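Local atomic coordinates of adenylate kinase (Thermus thermophilus, PDB entry 3CM0), a protein that catalyses the reversible transfer of the terminal phosphate of ATP to AMP, giving two ADP, and so helps to balance the cell's adenine nucleotides. Residues 135-138 and 139-143; 143-146 and 147-151. All coordinates share one frame; numbering follows the deposited sequence.

Interaction 1: residues 135-138 and 139-143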
loop_
_atom_site.group_PDB
_atom_site.type_symbol
_atom_site.label_atom_id
_atom_site.label_comp_id
_atom_site.label_asym_id
_atom_site.label_seq_id
_atom_site.Cartn_x
_atom_site.Cartn_y
_atom_site.Cartn_z
ATOM N N ASP A 135 16.944 -4.108 -14.388
ATOM C CA ASP A 135 16.255 -5.353 -14.091
ATOM C C ASP A 135 16.795 -6.560 -14.869
ATOM O O ASP A 135 16.588 -6.677 -16.085
ATOM C CB ASP A 135 14.746 -5.230 -14.386
ATOM C CG ASP A 135 14.066 -4.105 -13.618
ATOM O OD1 ASP A 135 14.115 -4.090 -12.361
ATOM O OD2 ASP A 135 13.454 -3.241 -14.284
ATOM N N ASN A 136 17.489 -7.447 -14.162
ATOM C CA ASN A 136 18.001 -8.680 -14.748
ATOM C C ASN A 136 17.439 -9.710 -13.776
ATOM O O ASN A 136 16.998 -9.331 -12.686
ATOM C CB ASN A 136 19.528 -8.699 -14.746
ATOM C CG ASN A 136 20.104 -8.711 -13.349
ATOM O OD1 ASN A 136 19.956 -9.684 -12.613
ATOM N ND2 ASN A 136 20.765 -7.621 -12.973
ATOM N N GLU A 137 17.453 -10.993 -14.137
ATOM C CA GLU A 137 16.867 -12.016 -13.270
ATOM C C GLU A 137 17.318 -11.941 -11.831
ATOM O O GLU A 137 16.509 -11.943 -10.888
ATOM C CB GLU A 137 17.145 -13.424 -13.805
ATOM C CG GLU A 137 16.312 -14.452 -13.096
ATOM C CD GLU A 137 16.612 -15.877 -13.520
ATOM O OE1 GLU A 137 16.789 -16.112 -14.734
ATOM O OE2 GLU A 137 16.655 -16.762 -12.635
ATOM N N GLU A 138 18.629 -11.875 -11.653
ATOM C CA GLU A 138 19.207 -11.810 -10.325
ATOM C C GLU A 138 18.664 -10.653 -9.505
ATOM O O GLU A 138 18.163 -10.861 -8.403
ATOM C CB GLU A 138 20.734 -11.681 -10.418
ATOM C CG GLU A 138 21.441 -11.466 -9.074
ATOM C CD GLU A 138 21.690 -12.763 -8.315
ATOM O OE1 GLU A 138 22.305 -13.686 -8.898
ATOM O OE2 GLU A 138 21.285 -12.859 -7.138
ATOM N N THR A 139 18.760 -9.431 -10.030
ATOM C CA THR A 139 18.290 -8.265 -9.283
ATOM C C THR A 139 16.798 -8.323 -8.950
ATOM O O THR A 139 16.385 -7.907 -7.858
ATOM C CB THR A 139 18.587 -6.934 -10.027
ATOM O OG1 THR A 139 17.951 -6.934 -11.307
ATOM C CG2 THR A 139 20.082 -6.750 -10.211
ATOM N N VAL A 140 15.998 -8.829 -9.885
ATOM C CA VAL A 140 14.562 -8.929 -9.646
ATOM C C VAL A 140 14.272 -9.964 -8.557
ATOM O O VAL A 140 13.509 -9.687 -7.634
ATOM C CB VAL A 140 13.794 -9.271 -10.943
ATOM C CG1 VAL A 140 12.312 -9.564 -10.619
ATOM C CG2 VAL A 140 13.895 -8.098 -11.931
ATOM N N ARG A 141 14.874 -11.150 -8.631
ATOM C CA ARG A 141 14.625 -12.150 -7.600
ATOM C C ARG A 141 15.103 -11.674 -6.236
ATOM O O ARG A 141 14.530 -12.032 -5.206
ATOM C CB ARG A 141 15.306 -13.485 -7.925
ATOM C CG ARG A 141 14.651 -14.276 -9.041
ATOM C CD ARG A 141 15.427 -15.561 -9.311
ATOM N NE ARG A 141 15.104 -16.146 -10.608
ATOM C CZ ARG A 141 13.914 -16.637 -10.940
ATOM N NH1 ARG A 141 12.911 -16.622 -10.066
ATOM N NH2 ARG A 141 13.721 -17.136 -12.154
ATOM N N ARG A 142 16.168 -10.888 -6.213
ATOM C CA ARG A 142 16.657 -10.380 -4.940
ATOM C C ARG A 142 15.692 -9.346 -4.371
ATOM O O ARG A 142 15.390 -9.350 -3.171
ATOM C CB ARG A 142 18.033 -9.731 -5.112
ATOM C CG ARG A 142 18.662 -9.340 -3.784
ATOM C CD ARG A 142 19.943 -8.552 -4.005
ATOM N NE ARG A 142 19.714 -7.367 -4.835
ATOM C CZ ARG A 142 18.888 -6.374 -4.515
ATOM N NH1 ARG A 142 18.203 -6.414 -3.380
ATOM N NH2 ARG A 142 18.742 -5.342 -5.338
ATOM N N ARG A 143 15.211 -8.448 -5.219
ATOM C CA ARG A 143 14.269 -7.453 -4.753
ATOM C C ARG A 143 13.000 -8.141 -4.242
ATOM O O ARG A 143 12.379 -7.661 -3.288
ATOM C CB ARG A 143 13.944 -6.459 -5.869
ATOM C CG ARG A 143 15.121 -5.533 -6.211
ATOM C CD ARG A 143 14.864 -4.722 -7.486
ATOM N NE ARG A 143 15.938 -3.772 -7.785
ATOM C CZ ARG A 143 16.028 -3.076 -8.916
ATOM N NH1 ARG A 143 15.108 -3.226 -9.858
ATOM N NH2 ARG A 143 17.030 -2.226 -9.109
#
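At the edge of the Arg141 guanidinium, and in its plane, lies one carboxylate oxygen of Glu137: NE reaches OE2 at 2.6 Å, and NH2 adds a weak bond to the same oxygen. The carboxylate stands nearly upright to the guanidinium, the planes 81° apart, and OE2 is met on its anti side. The Arg142 guanidinium has Thr139 O over one face, 4.2 Å above its plane and offset toward the rim. The extended chains of Glu137 and Arg141 cross obliquely, which brings NE alongside Glu137 CG as well as to OE2. With only a methyl group at Arg141, as in an alanine, the Glu137 carboxylate would probably lose this mate and be freer to turn. A second salt bridge spans two turns, Asp135 OD1 to Arg143 NH1 at 2.8 Å, again with OD1 near the guanidinium plane at its edge and the two planes almost perpendicular.

Asn136 is the N-cap. With CG between the backbone N and the carbonyl carbon (chi1 65°), its OD1 turns back to accept from Thr139 N at 2.9 Å, the donor lying above the amide plane. Its carbonyl takes the first helical bond, from Val140 N.

Asp135 OD2 also holds Arg132, a predicted AMP-binding residue. This turn thus joins the end of the LID to helix 137-160, whose Val140 and Arg141 pack on helix 116-130, with Asp135 touching Ala127 there.

Interaction 2: residues 143-146 and 147-151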
loop_
_atom_site.group_PDB
_atom_site.type_symbol
_atom_site.label_atom_id
_atom_site.label_comp_id
_atom_site.label_asym_id
_atom_site.label_seq_id
_atom_site.Cartn_x
_atom_site.Cartn_y
_atom_site.Cartn_z
ATOM N N ARG A 143 15.211 -8.448 -5.219
ATOM C CA ARG A 143 14.269 -7.453 -4.753
ATOM C C ARG A 143 13.000 -8.141 -4.242
ATOM O O ARG A 143 12.379 -7.661 -3.288
ATOM C CB ARG A 143 13.944 -6.459 -5.869
ATOM C CG ARG A 143 15.121 -5.533 -6.211
ATOM C CD ARG A 143 14.864 -4.722 -7.486
ATOM N NE ARG A 143 15.938 -3.772 -7.785
ATOM C CZ ARG A 143 16.028 -3.076 -8.916
ATOM N NH1 ARG A 143 15.108 -3.226 -9.858
ATOM N NH2 ARG A 143 17.030 -2.226 -9.109
ATOM N N LEU A 144 12.617 -9.269 -4.854
ATOM C CA LEU A 144 11.419 -9.982 -4.408
ATOM C C LEU A 144 11.647 -10.640 -3.052
ATOM O O LEU A 144 10.727 -10.740 -2.234
ATOM C CB LEU A 144 10.985 -11.033 -5.457
ATOM C CG LEU A 144 10.416 -10.413 -6.739
ATOM C CD1 LEU A 144 10.194 -11.517 -7.785
ATOM C CD2 LEU A 144 9.104 -9.680 -6.435
ATOM N N GLU A 145 12.873 -11.081 -2.792
ATOM C CA GLU A 145 13.198 -11.709 -1.511
ATOM C C GLU A 145 13.199 -10.676 -0.387
ATOM O O GLU A 145 12.794 -10.961 0.758
ATOM C CB GLU A 145 14.564 -12.396 -1.599
ATOM C CG GLU A 145 15.058 -12.971 -0.282
ATOM C CD GLU A 145 14.113 -14.005 0.317
ATOM O OE1 GLU A 145 13.381 -14.685 -0.432
ATOM O OE2 GLU A 145 14.121 -14.157 1.551
ATOM N N VAL A 146 13.660 -9.476 -0.715
ATOM C CA VAL A 146 13.677 -8.393 0.263
ATOM C C VAL A 146 12.233 -8.016 0.599
ATOM O O VAL A 146 11.868 -7.821 1.770
ATOM C CB VAL A 146 14.422 -7.163 -0.293
ATOM C CG1 VAL A 146 14.156 -5.941 0.576
ATOM C CG2 VAL A 146 15.912 -7.453 -0.336
ATOM N N TYR A 147 11.415 -7.895 -0.437
ATOM C CA TYR A 147 10.008 -7.586 -0.239
ATOM C C TYR A 147 9.379 -8.651 0.664
ATOM O O TYR A 147 8.614 -8.336 1.591
ATOM C CB TYR A 147 9.270 -7.562 -1.586
ATOM C CG TYR A 147 7.776 -7.809 -1.454
ATOM C CD1 TYR A 147 6.890 -6.781 -1.097
ATOM C CD2 TYR A 147 7.265 -9.095 -1.589
ATOM C CE1 TYR A 147 5.529 -7.051 -0.872
ATOM C CE2 TYR A 147 5.918 -9.374 -1.366
ATOM C CZ TYR A 147 5.057 -8.351 -1.010
ATOM O OH TYR A 147 3.717 -8.656 -0.817
ATOM N N ARG A 148 9.672 -9.921 0.395
ATOM C CA ARG A 148 9.100 -10.962 1.235
ATOM C C ARG A 148 9.540 -10.811 2.688
ATOM O O ARG A 148 8.727 -10.955 3.615
ATOM C CB ARG A 148 9.494 -12.347 0.729
ATOM C CG ARG A 148 8.811 -13.485 1.488
ATOM C CD ARG A 148 9.377 -14.853 1.086
ATOM N NE ARG A 148 10.754 -15.025 1.555
ATOM C CZ ARG A 148 11.108 -15.245 2.820
ATOM N NH1 ARG A 148 10.190 -15.324 3.775
ATOM N NH2 ARG A 148 12.388 -15.392 3.130
ATOM N N GLU A 149 10.816 -10.510 2.898
ATOM C CA GLU A 149 11.320 -10.378 4.273
ATOM C C GLU A 149 10.719 -9.201 5.047
ATOM O O GLU A 149 10.399 -9.319 6.236
ATOM C CB GLU A 149 12.842 -10.268 4.265
ATOM C CG GLU A 149 13.547 -11.564 3.930
ATOM C CD GLU A 149 15.058 -11.379 3.817
ATOM O OE1 GLU A 149 15.598 -10.508 4.533
ATOM O OE2 GLU A 149 15.702 -12.106 3.026
ATOM N N LYS A 150 10.544 -8.080 4.376
ATOM C CA LYS A 150 9.987 -6.903 5.018
ATOM C C LYS A 150 8.474 -6.964 5.225
ATOM O O LYS A 150 7.916 -6.305 6.114
ATOM C CB LYS A 150 10.320 -5.656 4.197
ATOM C CG LYS A 150 11.802 -5.323 4.177
ATOM C CD LYS A 150 12.091 -3.957 3.569
ATOM C CE LYS A 150 11.727 -3.870 2.101
ATOM N NZ LYS A 150 12.169 -2.566 1.513
ATOM N N THR A 151 7.805 -7.752 4.395
ATOM C CA THR A 151 6.348 -7.840 4.436
ATOM C C THR A 151 5.814 -8.961 5.307
ATOM O O THR A 151 4.691 -8.881 5.819
ATOM C CB THR A 151 5.781 -8.012 2.997
ATOM O OG1 THR A 151 6.311 -6.983 2.163
ATOM C CG2 THR A 151 4.268 -7.903 2.993
#
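Glu145 and Arg148 lie side by side on the helix surface, pointing the same way, and form an i to i+3 salt bridge. Arg148 NH2 binds Glu145 OE2 at 2.6 Å through the syn lone pair of that oxygen, although the oxygen is tilted 25° from the guanidinium plane. Arg148 NE makes a straight but weak bond to Glu145 OE1, 3.3 Å away and in plane at the guanidinium edge, so the pairing is two-pronged but uneven. Bends in both chains, at chi2 of Glu145 (59°) and chi3 of Arg148 (69°), fold the charged ends onto each other. Glu149 brings OE2 to within 3.0 Å of Glu145 OE2, two acceptors of like charge; the arginine beside them probably eases that repulsion.

On another side of the helix Lys150 runs alongside Val146, its CE 3.5 Å from CG1, an aliphatic contact with NZ just beyond it.

Behind these side chains the backbone sets the spacing, with i to i+4 bonds from Tyr147 N to Arg143 O through Lys150 N to Val146 O. Tyr147 O is gripped twice by Thr151, by OG1 at 2.7 Å and by N at 3.0 Å, from opposite faces of the carbonyl plane. The OG1 bond holds the rotation of the threonine side chain. The helix backbone places Thr151 CB over one face of the Tyr147 ring, offset toward the rim; Leu144 O lies at the ring's edge.

Buried Leu144 turns inward, touching Pro12 and Pro13 of the loop after strand 4-10 and Glu116 and Val120 of helix 116-130. Tyr147 also rests on Pro12, so this middle part of helix 137-160 lies against the phosphate-binding loop region of the CORE.

Interactions 1 and 2 are successive lengths of helix 137-160, their centres 12 Å apart, and they meet at Arg143. That residue, predicted to bind AMP, sends its side chain back into interaction 1 while its carbonyl serves the backbone of interaction 2. Interaction 1 lies farther out, about 21 Å from the centre of the chain against 14 Å for the centre of interaction 2, so the helix runs from the end of the LID inward to the CORE. Two predicted nucleotide-binding residues lie close by: the side chain of Arg132 (AMP) is about 5 Å from that of Arg143, and the side chain of Lys17 (ATP) about 6 Å from that of Tyr147.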